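Local coordinates for protein putative ring-cleaving dioxygenase mhqO (Bacillus subtilis subsp. subtilis, PDB 3OAJ) that is a putative iron-dependent extradiol ring-cleaving dioxygenase that may contribute to the breakdown and detoxification of aromatic compounds, at residues R33-V39 and M283-L289; G45-L49 and L304-E308. All coordinates share one frame; numbering follows the deposited sequence.

Interaction 1 (R33-V39 and M283-L289); sequences RLVKQTV and MGEKLML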
loop_
_atom_site.group_PDB
_atom_site.type_symbol
_atom_site.label_atom_id
_atom_site.label_comp_id
_atom_site.label_asym_id
_atom_site.label_seq_id
_atom_site.Cartn_x
_atom_site.Cartn_y
_atom_site.Cartn_z
ATOM N N ARG A 33 0.943 6.575 10.975
ATOM C CA ARG A 33 -0.197 7.343 11.430
ATOM C C ARG A 33 -1.448 6.796 10.782
ATOM O O ARG A 33 -1.459 6.558 9.578
ATOM C CB ARG A 33 -0.016 8.806 11.047
ATOM C CG ARG A 33 -1.231 9.649 11.387
ATOM C CD ARG A 33 -1.056 11.119 11.093
ATOM N NE ARG A 33 -2.222 11.851 11.588
ATOM C CZ ARG A 33 -2.380 13.169 11.501
ATOM N NH1 ARG A 33 -1.447 13.924 10.922
ATOM N NH2 ARG A 33 -3.481 13.735 12.004
ATOM N N LEU A 34 -2.494 6.606 11.584
ATOM C CA LEU A 34 -3.814 6.336 11.053
ATOM C C LEU A 34 -4.353 7.668 10.565
ATOM O O LEU A 34 -4.741 8.511 11.371
ATOM C CB LEU A 34 -4.737 5.732 12.126
ATOM C CG LEU A 34 -6.176 5.442 11.661
ATOM C CD1 LEU A 34 -6.199 4.436 10.529
ATOM C CD2 LEU A 34 -7.061 4.974 12.810
ATOM N N VAL A 35 -4.319 7.863 9.244
ATOM C CA VAL A 35 -4.703 9.144 8.652
ATOM C C VAL A 35 -6.175 9.220 8.283
ATOM O O VAL A 35 -6.698 10.305 8.073
ATOM C CB VAL A 35 -3.813 9.546 7.434
ATOM C CG1 VAL A 35 -2.376 9.751 7.881
ATOM C CG2 VAL A 35 -3.907 8.523 6.304
ATOM N N LYS A 36 -6.852 8.074 8.192
ATOM C CA LYS A 36 -8.293 8.088 7.891
ATOM C C LYS A 36 -8.959 6.800 8.340
ATOM O O LYS A 36 -8.503 5.698 8.023
ATOM C CB LYS A 36 -8.522 8.314 6.379
ATOM C CG LYS A 36 -9.982 8.619 5.985
ATOM C CD LYS A 36 -10.462 9.946 6.571
ATOM C CE LYS A 36 -9.527 11.085 6.222
ATOM N NZ LYS A 36 -10.033 12.397 6.737
ATOM N N GLN A 37 -10.046 6.946 9.093
ATOM C CA GLN A 37 -10.914 5.813 9.334
ATOM C C GLN A 37 -12.229 6.108 8.667
ATOM O O GLN A 37 -12.881 7.135 8.921
ATOM C CB GLN A 37 -11.097 5.466 10.814
ATOM C CG GLN A 37 -11.498 6.586 11.692
ATOM C CD GLN A 37 -11.874 6.093 13.068
ATOM O OE1 GLN A 37 -12.875 5.373 13.244
ATOM N NE2 GLN A 37 -11.063 6.457 14.055
ATOM N N THR A 38 -12.590 5.203 7.773
ATOM C CA THR A 38 -13.844 5.322 7.058
ATOM C C THR A 38 -14.402 3.928 6.877
ATOM O O THR A 38 -14.013 3.016 7.613
ATOM C CB THR A 38 -13.662 6.149 5.735
ATOM O OG1 THR A 38 -14.939 6.390 5.128
ATOM C CG2 THR A 38 -12.711 5.470 4.736
ATOM N N VAL A 39 -15.326 3.769 5.942
ATOM C CA VAL A 39 -15.889 2.463 5.636
ATOM C C VAL A 39 -15.639 2.113 4.170
ATOM O O VAL A 39 -15.336 2.994 3.359
ATOM C CB VAL A 39 -17.406 2.390 5.966
ATOM C CG1 VAL A 39 -17.653 2.581 7.466
ATOM C CG2 VAL A 39 -18.213 3.404 5.152
ATOM N N MET A 283 -6.721 14.462 11.391
ATOM C CA MET A 283 -7.203 13.427 10.479
ATOM C C MET A 283 -6.903 12.040 11.039
ATOM O O MET A 283 -5.830 11.806 11.622
ATOM C CB MET A 283 -6.665 13.603 9.052
ATOM C CG MET A 283 -5.148 13.637 8.937
ATOM S SD MET A 283 -4.698 14.044 7.245
ATOM C CE MET A 283 -2.905 13.977 7.334
ATOM N N GLY A 284 -7.889 11.151 10.905
ATOM C CA GLY A 284 -7.807 9.799 11.432
ATOM C C GLY A 284 -8.532 9.601 12.745
ATOM O O GLY A 284 -8.656 8.476 13.210
ATOM N N GLU A 285 -9.018 10.686 13.340
ATOM C CA GLU A 285 -9.584 10.631 14.699
ATOM C C GLU A 285 -11.065 10.279 14.753
ATOM O O GLU A 285 -11.530 9.696 15.735
ATOM C CB GLU A 285 -9.319 11.938 15.452
ATOM C CG GLU A 285 -7.884 12.044 15.946
ATOM C CD GLU A 285 -7.530 13.412 16.494
ATOM O OE1 GLU A 285 -8.446 14.226 16.751
ATOM O OE2 GLU A 285 -6.321 13.666 16.673
ATOM N N LYS A 286 -11.792 10.626 13.698
ATOM C CA LYS A 286 -13.234 10.397 13.652
ATOM C C LYS A 286 -13.615 9.475 12.507
ATOM O O LYS A 286 -12.944 9.446 11.468
ATOM C CB LYS A 286 -13.981 11.719 13.497
ATOM C CG LYS A 286 -13.896 12.637 14.702
ATOM C CD LYS A 286 -14.693 13.902 14.453
ATOM C CE LYS A 286 -14.060 14.710 13.336
ATOM N NZ LYS A 286 -15.028 15.569 12.608
ATOM N N LEU A 287 -14.702 8.727 12.682
ATOM C CA LEU A 287 -15.230 7.918 11.590
ATOM C C LEU A 287 -15.860 8.818 10.526
ATOM O O LEU A 287 -16.912 9.436 10.746
ATOM C CB LEU A 287 -16.251 6.886 12.089
ATOM C CG LEU A 287 -16.823 5.979 10.987
ATOM C CD1 LEU A 287 -15.810 4.937 10.478
ATOM C CD2 LEU A 287 -18.134 5.324 11.417
ATOM N N MET A 288 -15.198 8.899 9.377
ATOM C CA MET A 288 -15.709 9.673 8.256
ATOM C C MET A 288 -16.508 8.760 7.341
ATOM O O MET A 288 -16.129 7.607 7.124
ATOM C CB MET A 288 -14.560 10.335 7.493
ATOM C CG MET A 288 -13.594 11.119 8.381
ATOM S SD MET A 288 -14.409 12.268 9.529
ATOM C CE MET A 288 -15.068 13.430 8.345
ATOM N N LEU A 289 -17.620 9.264 6.814
ATOM C CA LEU A 289 -18.479 8.440 5.949
ATOM C C LEU A 289 -18.675 9.025 4.566
ATOM O O LEU A 289 -18.814 10.242 4.449
ATOM C CB LEU A 289 -19.853 8.252 6.593
ATOM C CG LEU A 289 -19.927 7.423 7.874
ATOM C CD1 LEU A 289 -21.350 7.397 8.412
ATOM C CD2 LEU A 289 -19.410 5.994 7.683
HETATM O O HOH W 1 -4.041 10.553 13.554
HETATM O O HOH W 2 -10.603 9.647 10.133
#

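Interaction 2 (G45-L49 and L304-E308); sequences GTYHL and LLPFE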
loop_
_atom_site.group_PDB
_atom_site.type_symbol
_atom_site.label_atom_id
_atom_site.label_comp_id
_atom_site.label_asym_id
_atom_site.label_seq_id
_atom_site.Cartn_x
_atom_site.Cartn_y
_atom_site.Cartn_z
ATOM N N GLY A 45 -20.608 -1.690 6.232
ATOM C CA GLY A 45 -20.444 -2.319 7.545
ATOM C C GLY A 45 -19.035 -2.816 7.814
ATOM O O GLY A 45 -18.798 -3.557 8.771
ATOM N N THR A 46 -18.095 -2.409 6.969
ATOM C CA THR A 46 -16.710 -2.823 7.102
ATOM C C THR A 46 -15.847 -1.575 7.069
ATOM O O THR A 46 -16.054 -0.706 6.222
ATOM C CB THR A 46 -16.286 -3.763 5.944
ATOM O OG1 THR A 46 -17.076 -4.958 5.986
ATOM C CG2 THR A 46 -14.798 -4.140 6.045
ATOM N N TYR A 47 -14.884 -1.500 7.982
ATOM C CA TYR A 47 -13.920 -0.406 8.010
ATOM C C TYR A 47 -13.087 -0.370 6.743
ATOM O O TYR A 47 -12.796 -1.396 6.138
ATOM C CB TYR A 47 -12.922 -0.592 9.146
ATOM C CG TYR A 47 -13.371 -0.168 10.523
ATOM C CD1 TYR A 47 -13.633 1.172 10.819
ATOM C CD2 TYR A 47 -13.461 -1.104 11.554
ATOM C CE1 TYR A 47 -14.010 1.561 12.109
ATOM C CE2 TYR A 47 -13.840 -0.733 12.839
ATOM C CZ TYR A 47 -14.100 0.601 13.113
ATOM O OH TYR A 47 -14.478 0.984 14.379
ATOM N N HIS A 48 -12.657 0.832 6.402
ATOM C CA HIS A 48 -11.535 1.016 5.518
ATOM C C HIS A 48 -10.601 1.949 6.258
ATOM O O HIS A 48 -10.957 3.100 6.497
ATOM C CB HIS A 48 -11.973 1.643 4.190
ATOM C CG HIS A 48 -10.919 1.597 3.123
ATOM N ND1 HIS A 48 -11.061 2.229 1.905
ATOM C CD2 HIS A 48 -9.689 1.025 3.108
ATOM C CE1 HIS A 48 -9.979 2.013 1.174
ATOM N NE2 HIS A 48 -9.135 1.284 1.878
ATOM N N LEU A 49 -9.419 1.440 6.620
ATOM C CA LEU A 49 -8.432 2.202 7.390
ATOM C C LEU A 49 -7.258 2.561 6.492
ATOM O O LEU A 49 -6.761 1.725 5.735
ATOM C CB LEU A 49 -7.921 1.393 8.590
ATOM C CG LEU A 49 -8.978 0.826 9.544
ATOM C CD1 LEU A 49 -8.253 0.113 10.687
ATOM C CD2 LEU A 49 -9.903 1.926 10.071
ATOM N N LEU A 304 -19.807 -1.544 13.783
ATOM C CA LEU A 304 -18.337 -1.514 13.695
ATOM C C LEU A 304 -17.687 -1.838 15.034
ATOM O O LEU A 304 -18.156 -1.396 16.085
ATOM C CB LEU A 304 -17.827 -0.165 13.156
ATOM C CG LEU A 304 -18.147 0.196 11.699
ATOM C CD1 LEU A 304 -17.805 1.651 11.441
ATOM C CD2 LEU A 304 -17.414 -0.698 10.715
ATOM N N LEU A 305 -16.610 -2.618 14.989
ATOM C CA LEU A 305 -15.891 -2.996 16.209
ATOM C C LEU A 305 -15.101 -1.809 16.736
ATOM O O LEU A 305 -14.418 -1.147 15.975
ATOM C CB LEU A 305 -14.932 -4.168 15.933
ATOM C CG LEU A 305 -15.556 -5.550 15.710
ATOM C CD1 LEU A 305 -14.530 -6.530 15.163
ATOM C CD2 LEU A 305 -16.188 -6.098 17.001
ATOM N N PRO A 306 -15.176 -1.537 18.051
ATOM C CA PRO A 306 -14.365 -0.447 18.558
ATOM C C PRO A 306 -12.885 -0.819 18.555
ATOM O O PRO A 306 -12.518 -1.997 18.702
ATOM C CB PRO A 306 -14.882 -0.261 19.991
ATOM C CG PRO A 306 -15.391 -1.602 20.371
ATOM C CD PRO A 306 -15.987 -2.161 19.113
ATOM N N PHE A 307 -12.040 0.187 18.386
ATOM C CA PHE A 307 -10.604 -0.001 18.468
ATOM C C PHE A 307 -9.951 1.336 18.764
ATOM O O PHE A 307 -10.546 2.388 18.525
ATOM C CB PHE A 307 -10.036 -0.652 17.179
ATOM C CG PHE A 307 -9.950 0.282 16.000
ATOM C CD1 PHE A 307 -8.771 0.963 15.727
ATOM C CD2 PHE A 307 -11.039 0.462 15.153
ATOM C CE1 PHE A 307 -8.679 1.829 14.635
ATOM C CE2 PHE A 307 -10.956 1.326 14.062
ATOM C CZ PHE A 307 -9.784 2.018 13.814
ATOM N N GLU A 308 -8.739 1.300 19.302
ATOM C CA GLU A 308 -8.010 2.533 19.546
ATOM C C GLU A 308 -6.579 2.470 19.041
ATOM O O GLU A 308 -5.943 1.409 19.048
ATOM C CB GLU A 308 -8.091 2.962 21.021
ATOM C CG GLU A 308 -7.166 2.231 21.987
ATOM C CD GLU A 308 -7.061 2.915 23.355
ATOM O OE1 GLU A 308 -6.236 2.471 24.182
ATOM O OE2 GLU A 308 -7.792 3.902 23.602
#

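Interaction 1 (R33-V39 and M283-L289)
T38 and M288 make the shortest bond here: the threonine hydroxyl OG1 gives its proton to M288 O at 2.6 Å, meeting the oxygen from above the carbonyl plane. With chi1 at -173° the hydroxyl stands beside the threonine's own carbonyl carbon, within reach of that acceptor. One residue back, M288 N donates to Q37 O at 2.9 Å, nearly straight at 167°. The Q37 side chain passes alongside K286 O, which lies 3.2 Å from its CG, and its NE2 donates to G284 O at 3.3 Å; the oxygen lies in the plane of the amide but receives the bond above its own carbonyl plane. Q37 N reaches K286 O through a water that accepts from the one and donates to the other.

At the other end, the fully extended R33 lays one face of its guanidinium on M283 CG and sends a weak bond from NH2 to M283 O. A second water, bound to NE, donates to the same oxygen, while NH1 and NH2 also donate to the carbonyls of E54 and Q280. Between these ends G284, with a positive phi of 100°, fits flush against the strand, its CA only 3.3 Å from L34 O in a CA-H...O contact. The strand has a classic beta bulge here, V35 and K36 both facing Y50. K36 passes its CD across M288 CG at about a right angle, and its NZ forms salt bridges with D277 and E278. Farther along, L289 CD2 packs against CG1 and CG2 of V39, 3.8 Å from each.

Strand 33-39 is an outermost strand of its sheet, and the 283-289 loop satisfies polar groups along its outer edge. The loop is held to that edge largely by side chains and water, with one direct backbone bond, M288 N to Q37 O.

Interaction 2 (G45-L49 and L304-E308)
L304, just after helix 297-303, sets a methyl on Y47, a residue of strand 47-52 in the first glyoxalase-like (VOC) domain of this extradiol dioxygenase family member. Its CD2 sits 4.0 Å from the ring centroid and only 6° off the normal, a CH-pi contact squarely over one face. CB of the same leucine lies 3.7 Å from Y47 OH, and CD2 also reaches G45 O, bringing the turn ahead of the strand into the contact.

L305 contributes its backbone. Its carbonyl O accepts from Y47 OH at 2.7 Å; the oxygen lies at the edge of the tyrosine ring, near the ring plane, whereas the hydroxyl approaches from above the plane of the carbonyl. This bond holds the hydroxyl end of the phenol, while the leucine's own side chain leads away from the strand toward H18.

Past P306, the chain brings F307 to the opposite face of Y47. The two rings form a T-shaped pair with planes at 87° and centroids 5.0 Å apart, F307 supplying the edge and Y47 the face. The tyrosine is thereby clamped between a leucine methyl on one face and a phenylalanine edge on the other, with its hydroxyl tied down between them. F307 takes the rotamer with CG between its own N and carbonyl carbon, chi1 75°, which turns the ring back toward the strand. The ring also packs on Q20 and T23 of helix 19-29 and on L34 of the neighbouring strand.

The contact thus joins the C-terminal tail to an outer part of the sheet and the helix beside it. F307 CZ rests 3.7 Å from L49 CD2.

How the interactions relate
From the N terminus, the chain lays down strand 33-39, turns, and returns antiparallel as strand 47-52, so both contacts begin on one hairpin. Interaction 1 closes a loop of 243 residues when 283-289 comes back to the first strand. Helix 297-303 then carries the chain to 304-308, where interaction 2 closes a loop of 254 residues on the second strand. The two closures cross, their segments alternating along the chain. Their centres lie 10 Å apart and they touch directly: T38 O and H48 N probably share a hydrogen bond, and L287 meets L304. Together they tie the C-terminal part of the chain to the outer end of one sheet.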